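Long-range contact in apoptosis regulator Bcl-2 homolog (Fowlpox virus, PDB 5TZP), which blocks host cell apoptosis by sequestering and inactivating several proapoptotic Bcl-2 proteins, BAX and BAK1 among them: residues Leu82-Ile95 and Lys129-Ile143. Numbering follows the deposited sequence.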
ATOM      1  N   LEU A  82      -4.287   6.352  -7.843  1.00 17.84           N
ATOM      2  CA  LEU A  82      -5.626   5.805  -8.085  1.00 17.00           C
ATOM      3  C   LEU A  82      -6.605   6.762  -8.722  1.00 22.27           C
ATOM      4  O   LEU A  82      -7.793   6.450  -8.760  1.00 23.22           O
ATOM      5  CB  LEU A  82      -6.182   5.325  -6.752  1.00 16.43           C
ATOM      6  CG  LEU A  82      -5.360   4.246  -6.122  1.00 15.82           C
ATOM      7  CD1 LEU A  82      -5.936   3.877  -4.805  1.00 21.73           C
ATOM      8  CD2 LEU A  82      -5.267   2.999  -6.979  1.00 19.64           C
ATOM      9  N   GLU A  83      -6.166   7.896  -9.278  1.00 19.35           N
ATOM     10  CA  GLU A  83      -7.134   8.854  -9.761  1.00 21.47           C
ATOM     11  C   GLU A  83      -7.985   8.311 -10.889  1.00 27.38           C
ATOM     12  O   GLU A  83      -9.192   8.615 -10.971  1.00 26.77           O
ATOM     13  CB  GLU A  83      -6.440  10.150 -10.241  1.00 25.92           C
ATOM     14  CG  GLU A  83      -7.452  11.254 -10.609  1.00 28.67           C
ATOM     15  CD  GLU A  83      -6.828  12.595 -10.873  1.00 46.10           C
ATOM     16  OE1 GLU A  83      -5.578  12.725 -10.705  1.00 45.43           O
ATOM     17  OE2 GLU A  83      -7.633  13.499 -11.239  1.00 45.08           O
ATOM     18  N   ASP A  84      -7.375   7.539 -11.804  1.00 21.78           N
ATOM     19  CA  ASP A  84      -8.044   7.113 -13.035  1.00 22.65           C
ATOM     20  C   ASP A  84      -8.221   5.626 -13.163  1.00 23.10           C
ATOM     21  O   ASP A  84      -9.092   5.211 -13.935  1.00 24.04           O
ATOM     22  CB  ASP A  84      -7.264   7.508 -14.326  1.00 21.51           C
ATOM     23  CG  ASP A  84      -7.144   8.986 -14.504  1.00 31.63           C
ATOM     24  OD1 ASP A  84      -7.907   9.778 -13.853  1.00 30.64           O
ATOM     25  OD2 ASP A  84      -6.272   9.380 -15.326  1.00 27.38           O
ATOM     26  N   LYS A  85      -7.357   4.827 -12.556  1.00 19.70           N
ATOM     27  CA  LYS A  85      -7.536   3.392 -12.633  1.00 19.90           C
ATOM     28  C   LYS A  85      -6.866   2.684 -11.480  1.00 19.25           C
ATOM     29  O   LYS A  85      -5.939   3.213 -10.838  1.00 20.38           O
ATOM     30  CB  LYS A  85      -7.026   2.811 -13.933  1.00 26.97           C
ATOM     31  CG  LYS A  85      -5.644   2.621 -14.025  1.00 25.93           C
ATOM     32  CD  LYS A  85      -5.286   1.644 -15.169  1.00 30.13           C
ATOM     33  CE  LYS A  85      -3.756   1.522 -15.247  1.00 33.66           C
ATOM     34  NZ  LYS A  85      -3.141   0.824 -16.412  1.00 34.85           N
ATOM     35  N   ILE A  86      -7.361   1.478 -11.182  1.00 16.77           N
ATOM     36  CA  ILE A  86      -6.798   0.647 -10.140  1.00 14.54           C
ATOM     37  C   ILE A  86      -6.376  -0.695 -10.752  1.00 14.48           C
ATOM     38  O   ILE A  86      -6.969  -1.170 -11.753  1.00 17.12           O
ATOM     39  CB  ILE A  86      -7.801   0.444  -8.987  1.00 15.17           C
ATOM     40  CG1 ILE A  86      -7.183  -0.138  -7.725  1.00 13.22           C
ATOM     41  CG2 ILE A  86      -8.997  -0.491  -9.434  1.00 15.30           C
ATOM     42  CD1 ILE A  86      -8.076   0.015  -6.516  1.00 14.68           C
ATOM     43  N   ASN A  87      -5.351  -1.322 -10.170  1.00 13.90           N
ATOM     44  CA  ASN A  87      -4.984  -2.707 -10.418  1.00 13.73           C
ATOM     45  C   ASN A  87      -4.189  -3.184  -9.224  1.00 12.92           C
ATOM     46  O   ASN A  87      -3.834  -2.379  -8.354  1.00 12.61           O
ATOM     47  CB  ASN A  87      -4.256  -2.925 -11.763  1.00 14.77           C
ATOM     48  CG  ASN A  87      -2.974  -2.189 -11.883  1.00 15.29           C
ATOM     49  OD1 ASN A  87      -2.172  -2.220 -10.918  1.00 14.72           O
ATOM     50  ND2 ASN A  87      -2.676  -1.635 -13.048  1.00 16.49           N
ATOM     51  N   TRP A  88      -3.922  -4.471  -9.129  1.00 11.07           N
ATOM     52  CA  TRP A  88      -3.272  -4.998  -7.954  1.00 11.17           C
ATOM     53  C   TRP A  88      -1.833  -4.544  -7.848  1.00 10.34           C
ATOM     54  O   TRP A  88      -1.344  -4.311  -6.720  1.00 10.36           O
ATOM     55  CB  TRP A  88      -3.357  -6.534  -7.883  1.00 11.00           C
ATOM     56  CG  TRP A  88      -4.693  -6.954  -7.441  1.00  9.67           C
ATOM     57  CD1 TRP A  88      -5.661  -7.608  -8.228  1.00 11.60           C
ATOM     58  CD2 TRP A  88      -5.269  -6.819  -6.137  1.00  9.12           C
ATOM     59  NE1 TRP A  88      -6.759  -7.806  -7.463  1.00 10.59           N
ATOM     60  CE2 TRP A  88      -6.587  -7.343  -6.181  1.00 10.61           C
ATOM     61  CE3 TRP A  88      -4.811  -6.266  -4.942  1.00 11.94           C
ATOM     62  CZ2 TRP A  88      -7.396  -7.350  -5.077  1.00 11.02           C
ATOM     63  CZ3 TRP A  88      -5.658  -6.271  -3.853  1.00 12.39           C
ATOM     64  CH2 TRP A  88      -6.916  -6.818  -3.933  1.00 12.83           C
ATOM     65  N   GLY A  89      -1.096  -4.360  -8.937  1.00 10.84           N
ATOM     66  CA  GLY A  89       0.256  -3.829  -8.819  1.00 10.92           C
ATOM     67  C   GLY A  89       0.290  -2.445  -8.212  1.00  9.68           C
ATOM     68  O   GLY A  89       1.207  -2.125  -7.460  1.00  9.84           O
ATOM     69  N   ARG A  90      -0.664  -1.612  -8.589  1.00  9.62           N
ATOM     70  CA  ARG A  90      -0.800  -0.270  -8.040  1.00 10.20           C
ATOM     71  C   ARG A  90      -1.083  -0.329  -6.539  1.00 11.03           C
ATOM     72  O   ARG A  90      -0.527   0.449  -5.744  1.00  9.25           O
ATOM     73  CB  ARG A  90      -1.830   0.560  -8.776  1.00 10.43           C
ATOM     74  CG  ARG A  90      -1.299   0.969 -10.194  1.00 12.46           C
ATOM     75  CD  ARG A  90      -2.314   1.721 -10.940  1.00 14.93           C
ATOM     76  NE  ARG A  90      -1.836   2.073 -12.285  1.00 17.30           N
ATOM     77  CZ  ARG A  90      -2.095   3.245 -12.850  1.00 18.89           C
ATOM     78  NH1 ARG A  90      -2.698   4.244 -12.217  1.00 20.28           N
ATOM     79  NH2 ARG A  90      -1.504   3.453 -14.033  1.00 21.62           N
ATOM     80  N   ILE A  91      -2.029  -1.185  -6.151  1.00  9.87           N
ATOM     81  CA  ILE A  91      -2.382  -1.365  -4.725  1.00  8.48           C
ATOM     82  C   ILE A  91      -1.163  -1.812  -3.958  1.00  8.36           C
ATOM     83  O   ILE A  91      -0.857  -1.267  -2.890  1.00  8.60           O
ATOM     84  CB  ILE A  91      -3.572  -2.344  -4.585  1.00 10.58           C
ATOM     85  CG1 ILE A  91      -4.828  -1.688  -5.117  1.00 10.24           C
ATOM     86  CG2 ILE A  91      -3.754  -2.747  -3.115  1.00 10.30           C
ATOM     87  CD1 ILE A  91      -6.008  -2.717  -5.254  1.00 11.99           C
ATOM     88  N   ILE A  92      -0.464  -2.814  -4.450  1.00  8.62           N
ATOM     89  CA  ILE A  92       0.725  -3.334  -3.776  1.00  7.52           C
ATOM     90  C   ILE A  92       1.762  -2.238  -3.667  1.00  8.92           C
ATOM     91  O   ILE A  92       2.387  -2.060  -2.601  1.00  8.26           O
ATOM     92  CB  ILE A  92       1.312  -4.529  -4.544  1.00  8.96           C
ATOM     93  CG1 ILE A  92       0.350  -5.727  -4.337  1.00 11.11           C
ATOM     94  CG2 ILE A  92       2.738  -4.832  -4.131  1.00 10.13           C
ATOM     95  CD1 ILE A  92       0.516  -6.823  -5.439  1.00 10.69           C
ATOM     96  N   THR A  93       1.972  -1.469  -4.725  1.00  7.83           N
ATOM     97  CA  THR A  93       2.997  -0.443  -4.694  1.00  7.22           C
ATOM     98  C   THR A  93       2.640   0.663  -3.702  1.00  8.50           C
ATOM     99  O   THR A  93       3.503   1.139  -2.957  1.00  8.40           O
ATOM    100  CB  THR A  93       3.240   0.142  -6.084  1.00  8.27           C
ATOM    101  OG1 THR A  93       3.718  -0.914  -6.934  1.00 10.58           O
ATOM    102  CG2 THR A  93       4.259   1.203  -6.087  1.00 10.34           C
ATOM    103  N   ILE A  94       1.380   1.082  -3.649  1.00  8.46           N
ATOM    104  CA  ILE A  94       0.895   2.054  -2.666  1.00  9.86           C
ATOM    105  C   ILE A  94       1.151   1.556  -1.264  1.00  8.88           C
ATOM    106  O   ILE A  94       1.678   2.310  -0.423  1.00  8.37           O
ATOM    107  CB  ILE A  94      -0.644   2.346  -2.887  1.00 11.12           C
ATOM    108  CG1 ILE A  94      -0.855   3.232  -4.094  1.00 13.70           C
ATOM    109  CG2 ILE A  94      -1.274   2.899  -1.596  1.00 16.15           C
ATOM    110  CD1 ILE A  94      -2.302   3.143  -4.563  1.00 15.42           C
ATOM    111  N   ILE A  95       0.786   0.308  -0.957  1.00  8.03           N
ATOM    112  CA  ILE A  95       0.951  -0.215   0.381  1.00  7.94           C
ATOM    113  C   ILE A  95       2.414  -0.336   0.715  1.00  9.21           C
ATOM    114  O   ILE A  95       2.850   0.015   1.822  1.00  8.60           O
ATOM    115  CB  ILE A  95       0.182  -1.543   0.556  1.00  7.62           C
ATOM    116  CG1 ILE A  95      -1.327  -1.303   0.396  1.00  8.66           C
ATOM    117  CG2 ILE A  95       0.506  -2.207   1.858  1.00  8.94           C
ATOM    118  CD1 ILE A  95      -2.138  -2.615   0.240  1.00  9.76           C
ATOM    119  N   LYS A 129     -13.601   5.182  -5.007  1.00 18.91           N
ATOM    120  CA  LYS A 129     -13.871   5.047  -6.434  1.00 21.51           C
ATOM    121  C   LYS A 129     -13.939   3.605  -6.927  1.00 18.54           C
ATOM    122  O   LYS A 129     -14.486   3.364  -8.025  1.00 20.80           O
ATOM    123  CB  LYS A 129     -12.728   5.739  -7.197  1.00 24.94           C
ATOM    124  CG  LYS A 129     -12.823   7.283  -7.078  1.00 34.30           C
ATOM    125  CD  LYS A 129     -11.783   8.026  -7.931  1.00 39.23           C
ATOM    126  CE  LYS A 129     -12.148   9.557  -8.010  1.00 43.54           C
ATOM    127  NZ  LYS A 129     -11.039  10.375  -8.625  1.00 49.40           N
ATOM    128  N   TYR A 130     -13.409   2.646  -6.187  1.00 15.88           N
ATOM    129  CA  TYR A 130     -13.231   1.281  -6.659  1.00 15.71           C
ATOM    130  C   TYR A 130     -13.864   0.254  -5.739  1.00 14.66           C
ATOM    131  O   TYR A 130     -13.422  -0.890  -5.752  1.00 14.90           O
ATOM    132  CB  TYR A 130     -11.762   0.952  -6.916  1.00 16.43           C
ATOM    133  CG  TYR A 130     -11.136   1.966  -7.827  1.00 15.68           C
ATOM    134  CD1 TYR A 130     -11.348   1.952  -9.186  1.00 20.59           C
ATOM    135  CD2 TYR A 130     -10.365   2.978  -7.287  1.00 15.23           C
ATOM    136  CE1 TYR A 130     -10.776   2.914  -9.995  1.00 23.15           C
ATOM    137  CE2 TYR A 130      -9.790   3.928  -8.091  1.00 17.20           C
ATOM    138  CZ  TYR A 130     -10.014   3.864  -9.431  1.00 19.77           C
ATOM    139  OH  TYR A 130      -9.518   4.865 -10.227  1.00 24.01           O
ATOM    140  N   ARG A 131     -14.907   0.614  -4.963  1.00 16.26           N
ATOM    141  CA  ARG A 131     -15.549  -0.365  -4.064  1.00 17.08           C
ATOM    142  C   ARG A 131     -16.134  -1.546  -4.814  1.00 17.67           C
ATOM    143  O   ARG A 131     -15.917  -2.707  -4.423  1.00 17.00           O
ATOM    144  CB  ARG A 131     -16.578   0.335  -3.166  1.00 17.38           C
ATOM    145  CG  ARG A 131     -17.373  -0.568  -2.259  1.00 20.71           C
ATOM    146  CD  ARG A 131     -18.503   0.156  -1.489  1.00 24.21           C
ATOM    147  NE  ARG A 131     -18.022   1.224  -0.646  1.00 31.49           N
ATOM    148  CZ  ARG A 131     -17.657   1.095   0.634  1.00 38.56           C
ATOM    149  NH1 ARG A 131     -17.726  -0.082   1.282  1.00 42.64           N
ATOM    150  NH2 ARG A 131     -17.245   2.176   1.278  1.00 39.41           N
ATOM    151  N   SER A 132     -16.829  -1.334  -5.935  1.00 18.70           N
ATOM    152  CA  SER A 132     -17.397  -2.449  -6.684  1.00 17.62           C
ATOM    153  C   SER A 132     -16.321  -3.335  -7.284  1.00 16.46           C
ATOM    154  O   SER A 132     -16.418  -4.575  -7.274  1.00 17.83           O
ATOM    155  CB  SER A 132     -18.301  -1.865  -7.772  1.00 22.12           C
ATOM    156  OG  SER A 132     -19.461  -1.459  -7.120  1.00 32.23           O
ATOM    157  N   TRP A 133     -15.226  -2.719  -7.771  1.00 17.12           N
ATOM    158  CA  TRP A 133     -14.075  -3.494  -8.261  1.00 14.66           C
ATOM    159  C   TRP A 133     -13.520  -4.397  -7.177  1.00 14.53           C
ATOM    160  O   TRP A 133     -13.288  -5.585  -7.406  1.00 14.70           O
ATOM    161  CB  TRP A 133     -12.976  -2.548  -8.822  1.00 14.70           C
ATOM    162  CG  TRP A 133     -11.775  -3.216  -9.348  1.00 14.93           C
ATOM    163  CD1 TRP A 133     -11.556  -3.557 -10.609  1.00 16.17           C
ATOM    164  CD2 TRP A 133     -10.611  -3.610  -8.606  1.00 13.76           C
ATOM    165  NE1 TRP A 133     -10.311  -4.135 -10.749  1.00 17.67           N
ATOM    166  CE2 TRP A 133      -9.703  -4.190  -9.526  1.00 13.71           C
ATOM    167  CE3 TRP A 133     -10.229  -3.474  -7.278  1.00 13.31           C
ATOM    168  CZ2 TRP A 133      -8.461  -4.701  -9.120  1.00 15.27           C
ATOM    169  CZ3 TRP A 133      -8.976  -3.953  -6.891  1.00 12.51           C
ATOM    170  CH2 TRP A 133      -8.114  -4.542  -7.793  1.00 14.25           C
ATOM    171  N   PHE A 134     -13.333  -3.860  -5.979  1.00 14.21           N
ATOM    172  CA  PHE A 134     -12.764  -4.625  -4.866  1.00 12.31           C
ATOM    173  C   PHE A 134     -13.642  -5.778  -4.455  1.00 12.43           C
ATOM    174  O   PHE A 134     -13.150  -6.910  -4.297  1.00 13.46           O
ATOM    175  CB  PHE A 134     -12.467  -3.660  -3.729  1.00 11.81           C
ATOM    176  CG  PHE A 134     -11.801  -4.273  -2.524  1.00 11.37           C
ATOM    177  CD1 PHE A 134     -10.529  -4.830  -2.602  1.00 12.45           C
ATOM    178  CD2 PHE A 134     -12.431  -4.310  -1.321  1.00 14.16           C
ATOM    179  CE1 PHE A 134      -9.893  -5.290  -1.400  1.00 13.73           C
ATOM    180  CE2 PHE A 134     -11.814  -4.814  -0.176  1.00 14.47           C
ATOM    181  CZ  PHE A 134     -10.560  -5.300  -0.233  1.00 13.89           C
ATOM    182  N   ILE A 135     -14.943  -5.539  -4.333  1.00 14.89           N
ATOM    183  CA  ILE A 135     -15.851  -6.629  -4.002  1.00 16.05           C
ATOM    184  C   ILE A 135     -15.818  -7.682  -5.092  1.00 18.66           C
ATOM    185  O   ILE A 135     -15.809  -8.907  -4.829  1.00 16.30           O
ATOM    186  CB  ILE A 135     -17.279  -6.056  -3.801  1.00 19.23           C
ATOM    187  CG1 ILE A 135     -17.288  -5.142  -2.576  1.00 18.76           C
ATOM    188  CG2 ILE A 135     -18.304  -7.190  -3.714  1.00 19.96           C
ATOM    189  CD1 ILE A 135     -18.540  -4.272  -2.502  1.00 22.61           C
ATOM    190  N   ASP A 136     -15.765  -7.259  -6.338  1.00 15.39           N
ATOM    191  CA  ASP A 136     -15.790  -8.202  -7.458  1.00 16.56           C
ATOM    192  C   ASP A 136     -14.519  -9.033  -7.583  1.00 15.77           C
ATOM    193  O   ASP A 136     -14.530 -10.124  -8.176  1.00 17.34           O
ATOM    194  CB  ASP A 136     -16.114  -7.425  -8.735  1.00 20.79           C
ATOM    195  CG  ASP A 136     -16.208  -8.309  -9.901  1.00 31.82           C
ATOM    196  OD1 ASP A 136     -17.208  -9.074  -9.934  1.00 28.03           O
ATOM    197  OD2 ASP A 136     -15.227  -8.288 -10.675  1.00 27.76           O
ATOM    198  N   GLN A 137     -13.410  -8.537  -7.049  1.00 14.23           N
ATOM    199  CA  GLN A 137     -12.173  -9.250  -6.885  1.00 12.87           C
ATOM    200  C   GLN A 137     -12.252 -10.292  -5.783  1.00 14.53           C
ATOM    201  O   GLN A 137     -11.271 -10.970  -5.493  1.00 14.68           O
ATOM    202  CB  GLN A 137     -11.034  -8.298  -6.581  1.00 13.90           C
ATOM    203  CG  GLN A 137     -10.565  -7.445  -7.808  1.00 14.18           C
ATOM    204  CD  GLN A 137     -10.038  -8.307  -8.901  1.00 14.34           C
ATOM    205  OE1 GLN A 137      -9.076  -9.040  -8.687  1.00 13.07           O
ATOM    206  NE2 GLN A 137     -10.609  -8.204 -10.087  1.00 19.28           N
ATOM    207  N   ASP A 138     -13.418 -10.430  -5.149  1.00 13.84           N
ATOM    208  CA  ASP A 138     -13.551 -11.193  -3.878  1.00 13.99           C
ATOM    209  C   ASP A 138     -12.575 -10.653  -2.832  1.00 12.89           C
ATOM    210  O   ASP A 138     -11.821 -11.381  -2.198  1.00 13.58           O
ATOM    211  CB  ASP A 138     -13.422 -12.722  -4.076  1.00 13.67           C
ATOM    212  CG  ASP A 138     -13.712 -13.524  -2.841  1.00 21.06           C
ATOM    213  OD1 ASP A 138     -14.468 -13.046  -1.923  1.00 21.15           O
ATOM    214  OD2 ASP A 138     -13.098 -14.630  -2.781  1.00 23.83           O
ATOM    215  N   TYR A 139     -12.599  -9.319  -2.698  1.00 13.41           N
ATOM    216  CA  TYR A 139     -11.798  -8.596  -1.725  1.00 11.12           C
ATOM    217  C   TYR A 139     -10.336  -8.894  -2.027  1.00 10.88           C
ATOM    218  O   TYR A 139      -9.861  -8.733  -3.161  1.00 13.24           O
ATOM    219  CB  TYR A 139     -12.277  -8.926  -0.296  1.00 13.75           C
ATOM    220  CG  TYR A 139     -13.751  -8.798  -0.129  1.00 15.76           C
ATOM    221  CD1 TYR A 139     -14.346  -7.563   0.085  1.00 15.83           C
ATOM    222  CD2 TYR A 139     -14.560  -9.860  -0.345  1.00 17.74           C
ATOM    223  CE1 TYR A 139     -15.729  -7.455   0.236  1.00 17.57           C
ATOM    224  CE2 TYR A 139     -15.933  -9.745  -0.224  1.00 19.65           C
ATOM    225  CZ  TYR A 139     -16.487  -8.528   0.043  1.00 20.45           C
ATOM    226  OH  TYR A 139     -17.879  -8.513   0.175  1.00 23.80           O
ATOM    227  N   TRP A 140      -9.558  -9.343  -1.053  1.00 10.93           N
ATOM    228  CA  TRP A 140      -8.120  -9.555  -1.226  1.00 10.90           C
ATOM    229  C   TRP A 140      -7.823 -10.818  -2.028  1.00 10.58           C
ATOM    230  O   TRP A 140      -6.693 -10.957  -2.476  1.00 10.65           O
ATOM    231  CB  TRP A 140      -7.373  -9.566   0.121  1.00 11.52           C
ATOM    232  CG  TRP A 140      -7.507  -8.277   0.855  1.00 10.97           C
ATOM    233  CD1 TRP A 140      -8.413  -8.018   1.827  1.00 10.98           C
ATOM    234  CD2 TRP A 140      -6.737  -7.128   0.611  1.00  9.88           C
ATOM    235  NE1 TRP A 140      -8.208  -6.691   2.235  1.00  9.82           N
ATOM    236  CE2 TRP A 140      -7.205  -6.140   1.492  1.00  9.38           C
ATOM    237  CE3 TRP A 140      -5.685  -6.828  -0.254  1.00 11.45           C
ATOM    238  CZ2 TRP A 140      -6.618  -4.851   1.541  1.00  9.49           C
ATOM    239  CZ3 TRP A 140      -5.087  -5.600  -0.186  1.00 10.42           C
ATOM    240  CH2 TRP A 140      -5.596  -4.594   0.668  1.00 10.34           C
ATOM    241  N   ASN A 141      -8.818 -11.672  -2.297  1.00 11.93           N
ATOM    242  CA  ASN A 141      -8.537 -12.885  -3.053  1.00  9.51           C
ATOM    243  C   ASN A 141      -7.880 -12.558  -4.376  1.00  9.47           C
ATOM    244  O   ASN A 141      -7.059 -13.348  -4.880  1.00 10.74           O
ATOM    245  CB  ASN A 141      -9.846 -13.682  -3.240  1.00 10.46           C
ATOM    246  CG  ASN A 141      -9.557 -15.061  -3.685  1.00 12.38           C
ATOM    247  OD1 ASN A 141      -9.647 -15.376  -4.909  1.00 15.83           O
ATOM    248  ND2 ASN A 141      -9.229 -15.887  -2.765  1.00 12.05           N
ATOM    249  N   GLY A 142      -8.247 -11.431  -5.004  1.00 10.70           N
ATOM    250  CA  GLY A 142      -7.703 -11.136  -6.319  1.00 12.13           C
ATOM    251  C   GLY A 142      -6.203 -10.908  -6.342  1.00  9.71           C
ATOM    252  O   GLY A 142      -5.589 -11.054  -7.409  1.00 10.45           O
ATOM    253  N   ILE A 143      -5.604 -10.633  -5.175  1.00  9.70           N
ATOM    254  CA  ILE A 143      -4.163 -10.437  -5.097  1.00  9.13           C
ATOM    255  C   ILE A 143      -3.414 -11.738  -5.315  1.00  9.15           C
ATOM    256  O   ILE A 143      -2.206 -11.735  -5.556  1.00  9.74           O
ATOM    257  CB  ILE A 143      -3.761  -9.794  -3.783  1.00  9.61           C
ATOM    258  CG1 ILE A 143      -2.463  -8.997  -3.979  1.00 10.58           C
ATOM    259  CG2 ILE A 143      -3.587 -10.838  -2.683  1.00 10.20           C
ATOM    260  CD1 ILE A 143      -2.098  -8.158  -2.700  1.00 11.41           C
TER
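One face of the W88 indole is met near its rim by W133, whose CH2 lies 3.6 Å from W88 CE2 with the two ring systems oblique to each other; the backbone of G142 and I143 runs over the opposite face. I143 adds its CB to that second face, 4.0 Å from the centre of the W88 six-membered ring, a CH-pi contact. At the edge, Q137 OE1 lies in the indole plane and accepts a hydrogen bond from W88 NE1 at 2.9 Å with a nearly straight N-H...O angle of 171°. Q137 gets there by folding back at chi2, and the donor stands above its amide plane. W140 approaches the far end of W88 obliquely, the two six-membered rings inclined at 45°; its own NE1 bonds to I18 O in helix 14-32.

W88, W133 and W140 thus form an aromatic cluster joining the start of helix 88-105, within the BH1 motif of this Bcl-2 fold, to the end of helix 115-136 and the 3-10 turn after it. Beside W88, N87 ND2 hydrogen-bonds to an acidic side chain of the bound Bik BH3 peptide, and R90 NE, in the first helical turn, forms a salt bridge to an acidic side chain of it. N87 also caps the helix, accepting from R90 N.

Upstream, I86 wedges between two rings. Its CB sits over the centre of the Y130 ring, 7° off the normal, while CG2 lies over the W133 five-membered ring, 3.7 Å from its centroid. The tyrosine hydroxyl donates to L82 O at 2.8 Å, tying down the loop before helix 88-105, itself part of BH1; the carbonyl oxygen lies at the edge of the Y130 ring, near its plane. Deeper in, I91 CD1 meets W133 CZ3 at 3.6 Å, and I92 packs against I143.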